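Local coordinates for Lmo0325 protein (Listeria monocytogenes EGD-e, PDB 4RYK) that probably binds DNA through an N-terminal helix-turn-helix domain and acts as a transcriptional regulator of the Rgg type, with a C-terminal helical-repeat domain, at residues S90-V95 against R123-N128; M186-Y190 against F203-F207. All blocks are in the same frame, centred on the assembly; numbering follows the deposited sequence.

Contact 1 of 2, residues S90-V95 against R123-N128; sequences SGKNDV and RIQTIN
Residues 90-95 form the tight connection between helices 82-91 and 95-108, and lie against helical 123-128. Ser-90 keeps helical angles (-53/-52) with its CA 7.8 Å from that of Arg-123; its OG sits over one face of the guanidinium, 3.0 Å from Arg-123 NH1, at an angle too poor for a hydrogen bond, and instead makes a weak hydrogen bond to Phe-86 O. Arg-123 folds back here with chi1 t, chi2 and chi3 p. Gly-91 is the last helical residue, and Lys-92 (-105/26) leaves helical geometry. Asn-93 takes positive phi (53/34) as the C-prime residue of a Schellman motif: Asn-93 N bonds Ser-90 O at 2.9 Å, and the N of Asp-94 reaches back to the O of Leu-89. This turn lays Asn-93 O 3.9 Å from Ile-127 CG2. Asp-94 (-90/96, chi1 t) points away and serves as N-cap of the next helix, its OD1 accepting from the N of Gly-97. Val-95 opens that helix, its CA 5.8 Å from the CA of Ile-124, the nearer of the two CA pairs. With chi1 at 85° it places CG2 3.6 Å from Ile-124 CG2, CB 4.0 Å from Ile-127 CG2 and CG1 3.5 Å from Asn-128 OD1; both isoleucines are mt. A Schellman motif followed directly by an N-cap thus turns the chain, and Val-95 packs on helix 113-132 near the surface. Met-98 of helix 95-108 touches Ser-90, Arg-123, Ile-124 and Ile-127, while Phe-86 of helix 82-91 meets Arg-123.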
ATOM      1  N   SER A  90      -8.913  20.227  -0.952  1.00 57.54           N
ATOM      2  CA  SER A  90      -8.353  20.807  -2.184  1.00 65.53           C
ATOM      3  C   SER A  90      -9.101  20.322  -3.396  1.00 69.69           C
ATOM      4  O   SER A  90      -9.518  21.108  -4.249  1.00 72.68           O
ATOM      5  CB  SER A  90      -6.885  20.410  -2.362  1.00 62.74           C
ATOM      6  OG  SER A  90      -6.115  21.269  -1.583  1.00 68.54           O
ATOM      7  N   GLY A  91      -9.222  19.000  -3.466  1.00 74.18           N
ATOM      8  CA  GLY A  91      -9.868  18.323  -4.566  1.00 79.18           C
ATOM      9  C   GLY A  91     -11.257  18.823  -4.889  1.00 81.71           C
ATOM     10  O   GLY A  91     -11.574  18.992  -6.055  1.00 87.41           O
ATOM     11  N   LYS A  92     -12.095  19.055  -3.879  1.00 83.15           N
ATOM     12  CA  LYS A  92     -13.401  19.682  -4.146  1.00 86.15           C
ATOM     13  C   LYS A  92     -13.452  21.170  -3.705  1.00 82.95           C
ATOM     14  O   LYS A  92     -14.526  21.732  -3.436  1.00 77.50           O
ATOM     15  CB  LYS A  92     -14.596  18.798  -3.690  1.00 91.69           C
ATOM     16  CG  LYS A  92     -14.548  18.154  -2.315  1.00 95.29           C
ATOM     17  CD  LYS A  92     -14.787  19.193  -1.227  1.00105.84           C
ATOM     18  CE  LYS A  92     -15.560  18.629  -0.042  1.00111.53           C
ATOM     19  NZ  LYS A  92     -14.738  17.667   0.745  1.00115.84           N
ATOM     20  N   ASN A  93     -12.274  21.817  -3.684  1.00 80.94           N
ATOM     21  CA  ASN A  93     -12.158  23.297  -3.568  1.00 77.91           C
ATOM     22  C   ASN A  93     -12.884  23.946  -2.419  1.00 71.93           C
ATOM     23  O   ASN A  93     -13.367  25.082  -2.513  1.00 67.86           O
ATOM     24  CB  ASN A  93     -12.651  23.952  -4.847  1.00 85.30           C
ATOM     25  CG  ASN A  93     -11.533  24.284  -5.772  1.00 90.89           C
ATOM     26  OD1 ASN A  93     -10.424  23.743  -5.666  1.00101.59           O
ATOM     27  ND2 ASN A  93     -11.799  25.191  -6.675  1.00 94.96           N
ATOM     28  N   ASP A  94     -12.949  23.227  -1.318  1.00 66.97           N
ATOM     29  CA  ASP A  94     -13.835  23.623  -0.260  1.00 62.96           C
ATOM     30  C   ASP A  94     -13.100  24.553   0.706  1.00 58.61           C
ATOM     31  O   ASP A  94     -12.413  24.114   1.626  1.00 54.26           O
ATOM     32  CB  ASP A  94     -14.327  22.380   0.421  1.00 63.23           C
ATOM     33  CG  ASP A  94     -15.142  22.678   1.577  1.00 60.78           C
ATOM     34  OD1 ASP A  94     -15.421  23.879   1.846  1.00 55.98           O
ATOM     35  OD2 ASP A  94     -15.470  21.690   2.236  1.00 65.82           O
ATOM     36  N   VAL A  95     -13.288  25.853   0.487  1.00 57.00           N
ATOM     37  CA  VAL A  95     -12.515  26.885   1.156  1.00 54.30           C
ATOM     38  C   VAL A  95     -13.026  27.022   2.589  1.00 53.59           C
ATOM     39  O   VAL A  95     -12.234  27.230   3.504  1.00 50.94           O
ATOM     40  CB  VAL A  95     -12.490  28.199   0.294  1.00 59.08           C
ATOM     41  CG1 VAL A  95     -13.707  29.090   0.546  1.00 58.45           C
ATOM     42  CG2 VAL A  95     -11.196  28.962   0.502  1.00 61.11           C
ATOM     43  N   ARG A 123      -3.520  28.128  -0.073  1.00 47.74           N
ATOM     44  CA  ARG A 123      -4.561  27.444  -0.830  1.00 49.83           C
ATOM     45  C   ARG A 123      -5.870  28.194  -0.653  1.00 47.76           C
ATOM     46  O   ARG A 123      -6.639  28.345  -1.598  1.00 47.51           O
ATOM     47  CB  ARG A 123      -4.651  25.972  -0.375  1.00 54.17           C
ATOM     48  CG  ARG A 123      -5.616  25.083  -1.119  1.00 61.30           C
ATOM     49  CD  ARG A 123      -5.445  25.100  -2.619  1.00 67.12           C
ATOM     50  NE  ARG A 123      -4.285  24.371  -3.054  1.00 77.37           N
ATOM     51  CZ  ARG A 123      -4.322  23.251  -3.777  1.00 87.71           C
ATOM     52  NH1 ARG A 123      -5.476  22.708  -4.169  1.00 94.71           N
ATOM     53  NH2 ARG A 123      -3.187  22.678  -4.124  1.00 88.39           N
ATOM     54  N   ILE A 124      -6.117  28.711   0.533  1.00 45.89           N
ATOM     55  CA  ILE A 124      -7.340  29.528   0.719  1.00 50.62           C
ATOM     56  C   ILE A 124      -7.284  30.866  -0.066  1.00 52.29           C
ATOM     57  O   ILE A 124      -8.260  31.243  -0.694  1.00 54.71           O
ATOM     58  CB  ILE A 124      -7.639  29.776   2.207  1.00 50.34           C
ATOM     59  CG1 ILE A 124      -8.009  28.458   2.914  1.00 48.67           C
ATOM     60  CG2 ILE A 124      -8.740  30.832   2.385  1.00 51.74           C
ATOM     61  CD1 ILE A 124      -7.670  28.454   4.394  1.00 49.05           C
ATOM     62  N   GLN A 125      -6.153  31.561  -0.071  1.00 53.92           N
ATOM     63  CA  GLN A 125      -6.034  32.783  -0.896  1.00 57.55           C
ATOM     64  C   GLN A 125      -6.186  32.451  -2.400  1.00 57.26           C
ATOM     65  O   GLN A 125      -6.919  33.138  -3.120  1.00 62.18           O
ATOM     66  CB  GLN A 125      -4.711  33.526  -0.694  1.00 62.27           C
ATOM     67  CG  GLN A 125      -4.354  33.919   0.732  1.00 68.00           C
ATOM     68  CD  GLN A 125      -2.868  34.277   0.879  1.00 79.14           C
ATOM     69  OE1 GLN A 125      -1.993  33.735   0.188  1.00 81.22           O
ATOM     70  NE2 GLN A 125      -2.578  35.185   1.792  1.00 83.62           N
ATOM     71  N   THR A 126      -5.547  31.387  -2.882  1.00 52.99           N
ATOM     72  CA  THR A 126      -5.691  31.018  -4.289  1.00 57.37           C
ATOM     73  C   THR A 126      -7.132  30.704  -4.700  1.00 58.66           C
ATOM     74  O   THR A 126      -7.599  31.214  -5.724  1.00 54.59           O
ATOM     75  CB  THR A 126      -4.815  29.825  -4.646  1.00 60.86           C
ATOM     76  OG1 THR A 126      -3.486  30.170  -4.283  1.00 72.10           O
ATOM     77  CG2 THR A 126      -4.857  29.535  -6.133  1.00 62.96           C
ATOM     78  N   ILE A 127      -7.825  29.884  -3.911  1.00 54.78           N
ATOM     79  CA  ILE A 127      -9.201  29.505  -4.238  1.00 58.28           C
ATOM     80  C   ILE A 127     -10.141  30.721  -4.210  1.00 59.71           C
ATOM     81  O   ILE A 127     -10.901  30.931  -5.130  1.00 59.39           O
ATOM     82  CB  ILE A 127      -9.731  28.427  -3.276  1.00 60.07           C
ATOM     83  CG1 ILE A 127      -8.960  27.120  -3.499  1.00 61.18           C
ATOM     84  CG2 ILE A 127     -11.237  28.224  -3.473  1.00 62.73           C
ATOM     85  CD1 ILE A 127      -9.219  26.056  -2.456  1.00 61.93           C
ATOM     86  N   ASN A 128     -10.090  31.523  -3.153  1.00 60.89           N
ATOM     87  CA  ASN A 128     -10.928  32.723  -3.091  1.00 65.22           C
ATOM     88  C   ASN A 128     -10.708  33.770  -4.218  1.00 66.33           C
ATOM     89  O   ASN A 128     -11.688  34.297  -4.723  1.00 69.80           O
ATOM     90  CB  ASN A 128     -10.827  33.369  -1.702  1.00 67.11           C
ATOM     91  CG  ASN A 128     -11.788  32.754  -0.691  1.00 69.38           C
ATOM     92  OD1 ASN A 128     -12.762  32.079  -1.039  1.00 75.91           O
ATOM     93  ND2 ASN A 128     -11.538  33.030   0.571  1.00 72.97           N
TER

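Contact 2 of 2, residues M186-Y190 against F203-F207; sequences MLKSY and FCHLF
An aromatic cluster of Tyr-190, Phe-203 and Phe-207 joins two consecutive helices, 176-193 and 197-216, as a helical hairpin of the TPR-like Rgg C-terminal domain. Both segments are helical throughout; their axes run roughly antiparallel at 145° (signed crossing -145°) with a closest approach of 12.2 Å, a wide spacing bridged by large side chains. The closest CA pair is Tyr-190 with Phe-203, 6.9 Å. Tyr-190 (chi1 160°, chi2 68°) makes two edge-to-face pairs: its edge points to the face of the Phe-203 ring (centroids 5.6 Å, planes 61°), and its own face receives the edge of Phe-207 (5.2 Å, 83°). Both phenylalanines have chi1 m, with chi2 -81° for Phe-203 and -44° for Phe-207. The Tyr-190 CA lies 3.8 Å from the Phe-203 centroid, a CH-pi contact, and the hydroxyl hydrogen-bonds Glu-232. Selenomethionine Met-186 (t, m, m) touches both phenylalanines in two Met-aromatic contacts, its SE 4.8 Å from each centroid, at the edge of Phe-203 and oblique to Phe-207; its CG meets Leu-206 CD2 at 3.8 Å. Leu-187, mt, brings CD2 within 4.0 Å of Phe-207 CZ. Ser-189 (chi1 81°) turns OG back to donate to Met-186 O at 3.0 Å, which also sets this OG 3.4 Å from Phe-203 CZ, at the ring edge.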
HETATM    1  N   MSE A 186      15.144  15.533  -3.310  1.00 43.55           N
HETATM    2  CA  MSE A 186      13.957  14.631  -3.399  1.00 41.27           C
HETATM    3  C   MSE A 186      14.475  13.314  -3.961  1.00 41.95           C
HETATM    4  O   MSE A 186      14.139  12.234  -3.456  1.00 41.24           O
HETATM    5  CB  MSE A 186      12.735  15.234  -4.217  1.00 39.65           C
HETATM    6  CG  MSE A 186      11.203  14.693  -4.516  1.00 34.30           C
HETATM    7 SE   MSE A 186      11.512  13.286  -5.938  0.65 46.76          SE
HETATM    8  CE  MSE A 186      11.326  14.714  -7.248  1.00 50.94           C
ATOM      9  N   LEU A 187      15.245  13.351  -5.037  1.00 42.40           N
ATOM     10  CA  LEU A 187      15.662  12.085  -5.680  1.00 40.56           C
ATOM     11  C   LEU A 187      16.404  11.154  -4.737  1.00 40.48           C
ATOM     12  O   LEU A 187      16.232   9.970  -4.847  1.00 41.50           O
ATOM     13  CB  LEU A 187      16.506  12.279  -6.932  1.00 41.00           C
ATOM     14  CG  LEU A 187      15.789  12.745  -8.186  1.00 42.80           C
ATOM     15  CD1 LEU A 187      16.805  12.843  -9.330  1.00 44.04           C
ATOM     16  CD2 LEU A 187      14.622  11.812  -8.532  1.00 44.47           C
ATOM     17  N   LYS A 188      17.203  11.672  -3.818  1.00 40.79           N
ATOM     18  CA  LYS A 188      17.891  10.806  -2.854  1.00 42.06           C
ATOM     19  C   LYS A 188      16.878  10.066  -1.967  1.00 46.07           C
ATOM     20  O   LYS A 188      17.090   8.957  -1.565  1.00 46.77           O
ATOM     21  CB  LYS A 188      18.794  11.613  -1.966  1.00 43.75           C
ATOM     22  CG  LYS A 188      19.855  12.333  -2.759  1.00 49.60           C
ATOM     23  CD  LYS A 188      20.928  12.934  -1.866  1.00 56.57           C
ATOM     24  CE  LYS A 188      20.333  13.710  -0.702  1.00 63.85           C
ATOM     25  NZ  LYS A 188      21.363  14.550  -0.011  1.00 66.80           N
ATOM     26  N   SER A 189      15.767  10.690  -1.655  1.00 43.06           N
ATOM     27  CA  SER A 189      14.808   9.988  -0.831  1.00 45.61           C
ATOM     28  C   SER A 189      13.972   9.017  -1.688  1.00 41.89           C
ATOM     29  O   SER A 189      13.651   7.921  -1.239  1.00 41.97           O
ATOM     30  CB  SER A 189      13.952  10.972  -0.025  1.00 50.57           C
ATOM     31  OG  SER A 189      12.905  11.504  -0.823  1.00 59.02           O
ATOM     32  N   TYR A 190      13.670   9.392  -2.919  1.00 39.13           N
ATOM     33  CA  TYR A 190      13.052   8.493  -3.860  1.00 38.96           C
ATOM     34  C   TYR A 190      13.790   7.136  -3.929  1.00 41.21           C
ATOM     35  O   TYR A 190      13.173   6.083  -3.925  1.00 35.57           O
ATOM     36  CB  TYR A 190      12.974   9.157  -5.247  1.00 40.86           C
ATOM     37  CG  TYR A 190      12.790   8.134  -6.351  1.00 40.47           C
ATOM     38  CD1 TYR A 190      11.615   7.425  -6.450  1.00 44.49           C
ATOM     39  CD2 TYR A 190      13.815   7.844  -7.265  1.00 43.42           C
ATOM     40  CE1 TYR A 190      11.453   6.444  -7.425  1.00 47.27           C
ATOM     41  CE2 TYR A 190      13.655   6.887  -8.262  1.00 41.96           C
ATOM     42  CZ  TYR A 190      12.470   6.191  -8.341  1.00 45.37           C
ATOM     43  OH  TYR A 190      12.255   5.185  -9.269  1.00 49.23           O
ATOM     44  N   PHE A 203       5.590   9.061  -4.896  1.00 33.21           N
ATOM     45  CA  PHE A 203       6.543   9.501  -5.897  1.00 33.95           C
ATOM     46  C   PHE A 203       5.977   9.441  -7.316  1.00 35.06           C
ATOM     47  O   PHE A 203       6.223  10.354  -8.099  1.00 36.80           O
ATOM     48  CB  PHE A 203       7.861   8.762  -5.754  1.00 35.06           C
ATOM     49  CG  PHE A 203       8.674   9.265  -4.605  1.00 35.68           C
ATOM     50  CD1 PHE A 203       9.441  10.394  -4.734  1.00 38.34           C
ATOM     51  CD2 PHE A 203       8.684   8.613  -3.428  1.00 36.53           C
ATOM     52  CE1 PHE A 203      10.193  10.868  -3.685  1.00 39.93           C
ATOM     53  CE2 PHE A 203       9.430   9.085  -2.368  1.00 39.63           C
ATOM     54  CZ  PHE A 203      10.180  10.203  -2.491  1.00 39.17           C
ATOM     55  N   CYS A 204       5.237   8.378  -7.664  1.00 33.98           N
ATOM     56  CA  CYS A 204       4.630   8.288  -8.983  1.00 34.00           C
ATOM     57  C   CYS A 204       3.760   9.472  -9.296  1.00 34.98           C
ATOM     58  O   CYS A 204       3.881  10.083 -10.349  1.00 35.71           O
ATOM     59  CB  CYS A 204       3.792   7.033  -9.152  1.00 36.31           C
ATOM     60  SG  CYS A 204       4.764   5.503  -9.320  1.00 39.24           S
ATOM     61  N   HIS A 205       2.895   9.796  -8.359  1.00 36.07           N
ATOM     62  CA  HIS A 205       2.031  10.933  -8.471  1.00 37.11           C
ATOM     63  C   HIS A 205       2.817  12.243  -8.675  1.00 37.46           C
ATOM     64  O   HIS A 205       2.467  13.073  -9.499  1.00 39.13           O
ATOM     65  CB  HIS A 205       1.222  11.011  -7.198  1.00 40.37           C
ATOM     66  CG  HIS A 205       0.334  12.191  -7.138  1.00 46.11           C
ATOM     67  ND1 HIS A 205      -0.852  12.261  -7.826  1.00 54.90           N
ATOM     68  CD2 HIS A 205       0.467  13.376  -6.495  1.00 60.78           C
ATOM     69  CE1 HIS A 205      -1.427  13.429  -7.600  1.00 56.82           C
ATOM     70  NE2 HIS A 205      -0.644  14.128  -6.795  1.00 57.94           N
ATOM     71  N   LEU A 206       3.850  12.448  -7.881  1.00 34.85           N
ATOM     72  CA  LEU A 206       4.627  13.669  -8.003  1.00 34.95           C
ATOM     73  C   LEU A 206       5.321  13.690  -9.370  1.00 36.11           C
ATOM     74  O   LEU A 206       5.315  14.709 -10.054  1.00 36.90           O
ATOM     75  CB  LEU A 206       5.682  13.707  -6.921  1.00 38.39           C
ATOM     76  CG  LEU A 206       6.726  14.830  -7.086  1.00 44.75           C
ATOM     77  CD1 LEU A 206       6.018  16.176  -7.151  1.00 49.74           C
ATOM     78  CD2 LEU A 206       7.724  14.832  -5.961  1.00 46.26           C
ATOM     79  N   PHE A 207       5.933  12.587  -9.782  1.00 35.86           N
ATOM     80  CA  PHE A 207       6.664  12.563 -11.041  1.00 36.18           C
ATOM     81  C   PHE A 207       5.718  12.771 -12.220  1.00 38.52           C
ATOM     82  O   PHE A 207       6.099  13.392 -13.225  1.00 40.93           O
ATOM     83  CB  PHE A 207       7.400  11.251 -11.265  1.00 39.76           C
ATOM     84  CG  PHE A 207       8.606  11.027 -10.379  1.00 40.90           C
ATOM     85  CD1 PHE A 207       9.516  12.025 -10.134  1.00 40.44           C
ATOM     86  CD2 PHE A 207       8.835   9.786  -9.834  1.00 38.22           C
ATOM     87  CE1 PHE A 207      10.627  11.795  -9.358  1.00 39.24           C
ATOM     88  CE2 PHE A 207       9.935   9.546  -9.058  1.00 39.17           C
ATOM     89  CZ  PHE A 207      10.839  10.573  -8.810  1.00 39.88           C
TER

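In the fold
Along the chain the two contacts come in series: contact 1 closes, at helix 113-132, before contact 2 opens on helix 176-193. Their centres lie 25 Å apart, and their nearest atoms, about 9 Å apart, do not touch. They share no helix; helices 143-153 and 161-170 intervene in sequence, and the latter packs on contact 2 through Leu-161, Val-164 and Ser-168. Contact 1 is a surface contact 19 Å from the chain centre, whereas contact 2 is buried at 10 Å. Contact 1 packs an interhelix connection on helix 113-132; contact 2 pairs consecutive helices roughly antiparallel, consistent with a TPR-like domain. Neither meets the other protein chain of the assembly.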